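Local atomic coordinates of nucleoporin NUP159 (Saccharomyces cerevisiae, PDB entry 1XIP), a protein that serves as a component of the nuclear pore complex, its N-terminal beta-propeller domain tethering the helicase Dbp5 to the pore for mRNA export. Residues R182-S186 against F198-L202. Residues are numbered along the deposited sequence.
Sequences RSFQS and FEFSL
In this beta-propeller the third and the outer, fourth strand of a four-stranded blade form an antiparallel hairpin, and residues 182-186 and 198-202 lie at its open end. Strands 184-186 and 198-200 run at 175°, their axes 5.0 Å apart. F184 faces F200 as a hydrogen-bonded pair, with F184 N to F200 O at 2.8 Å and F200 N to F184 O at 3.1 Å; Q185 opposite E199 is non-hydrogen-bonded; S186 and F198 form the next hydrogen-bonded pair, S186 N to F198 O at 3.2 Å and a weak F198 N to S186 O at 3.5 Å. F184, L202 and F200 bury most surface. F184 adopts chi1 m and F200 p, so that F184 CB lies 3.7 Å from the F200 ring centroid, a CH-pi contact; the rings, 11° from parallel, barely overlap. Flat, apolar phenylalanines suit this face, which packs against I251 of the neighbouring blade. F198, chi1 also p, lays its ring face against small S186, CB 3.8 Å from the centroid. Past the strand, branched L202 fills two places: CD1 sits 3.0 Å from R182 O and 4.0 Å from F184 CE2, at the ring edge, while CD2 covers the R182 guanidinium, which binds the L209 and Y214 carbonyls, 3.6 Å from R182 NE.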
# COMPACT_ATOMS: atom_id res chain seq x y z
N ARG A 182 -17.48 11.76 -1.70
CA ARG A 182 -16.76 11.67 -0.43
C ARG A 182 -17.52 10.83 0.58
O ARG A 182 -17.28 10.92 1.78
CB ARG A 182 -16.45 13.06 0.13
CG ARG A 182 -15.54 13.93 -0.74
CD ARG A 182 -14.82 15.04 0.02
NE ARG A 182 -15.74 16.06 0.51
CZ ARG A 182 -15.38 17.14 1.20
NH1 ARG A 182 -14.10 17.34 1.49
NH2 ARG A 182 -16.29 18.02 1.59
N SER A 183 -18.44 10.01 0.10
CA SER A 183 -19.12 9.06 0.97
C SER A 183 -18.45 7.69 0.94
O SER A 183 -17.63 7.39 0.05
CB SER A 183 -20.61 8.98 0.62
OG SER A 183 -20.84 8.12 -0.48
N PHE A 184 -18.80 6.86 1.92
CA PHE A 184 -18.19 5.56 2.12
C PHE A 184 -19.18 4.41 2.00
O PHE A 184 -20.37 4.54 2.32
CB PHE A 184 -17.56 5.51 3.50
CG PHE A 184 -16.41 6.43 3.66
CD1 PHE A 184 -15.11 5.94 3.58
CD2 PHE A 184 -16.61 7.78 3.93
CE1 PHE A 184 -14.02 6.80 3.74
CE2 PHE A 184 -15.54 8.64 4.09
CZ PHE A 184 -14.23 8.15 4.00
N GLN A 185 -18.68 3.27 1.56
CA GLN A 185 -19.49 2.07 1.47
C GLN A 185 -18.67 0.86 1.83
O GLN A 185 -17.49 0.78 1.52
CB GLN A 185 -20.05 1.91 0.08
CG GLN A 185 -21.35 2.66 -0.14
CD GLN A 185 -21.88 2.46 -1.53
OE1 GLN A 185 -21.61 1.43 -2.15
NE2 GLN A 185 -22.62 3.43 -2.03
N SER A 186 -19.30 -0.08 2.50
CA SER A 186 -18.63 -1.27 2.98
C SER A 186 -19.47 -2.47 2.64
O SER A 186 -20.69 -2.43 2.74
CB SER A 186 -18.44 -1.17 4.49
OG SER A 186 -17.75 -2.30 4.98
N PHE A 198 -22.76 -1.67 5.40
CA PHE A 198 -23.22 -0.34 5.78
C PHE A 198 -22.80 0.76 4.79
O PHE A 198 -22.16 0.48 3.78
CB PHE A 198 -22.80 0.03 7.22
CG PHE A 198 -21.38 -0.31 7.55
CD1 PHE A 198 -21.07 -1.53 8.16
CD2 PHE A 198 -20.36 0.60 7.31
CE1 PHE A 198 -19.75 -1.85 8.49
CE2 PHE A 198 -19.03 0.29 7.63
CZ PHE A 198 -18.73 -0.94 8.23
N GLU A 199 -23.16 2.00 5.10
CA GLU A 199 -23.04 3.12 4.19
C GLU A 199 -23.05 4.40 5.01
O GLU A 199 -23.80 4.49 5.98
CB GLU A 199 -24.24 3.12 3.25
CG GLU A 199 -24.10 3.98 2.00
CD GLU A 199 -25.10 3.59 0.93
OE1 GLU A 199 -26.32 3.55 1.22
OE2 GLU A 199 -24.66 3.32 -0.20
N PHE A 200 -22.24 5.38 4.63
CA PHE A 200 -22.30 6.68 5.30
C PHE A 200 -21.69 7.85 4.53
O PHE A 200 -20.89 7.66 3.62
CB PHE A 200 -21.73 6.60 6.73
CG PHE A 200 -20.33 6.10 6.81
CD1 PHE A 200 -19.27 6.98 6.91
CD2 PHE A 200 -20.06 4.73 6.81
CE1 PHE A 200 -17.96 6.52 7.00
CE2 PHE A 200 -18.76 4.26 6.89
CZ PHE A 200 -17.70 5.16 6.99
N SER A 201 -22.11 9.06 4.90
CA SER A 201 -21.61 10.29 4.32
C SER A 201 -20.65 10.97 5.29
O SER A 201 -20.44 10.50 6.40
CB SER A 201 -22.77 11.23 4.00
OG SER A 201 -22.82 11.49 2.61
N LEU A 202 -20.07 12.08 4.86
CA LEU A 202 -19.17 12.87 5.70
C LEU A 202 -19.93 13.60 6.80
O LEU A 202 -21.08 14.02 6.58
CB LEU A 202 -18.44 13.90 4.84
CG LEU A 202 -16.93 13.82 4.75
CD1 LEU A 202 -16.55 12.49 4.19
CD2 LEU A 202 -16.44 14.93 3.86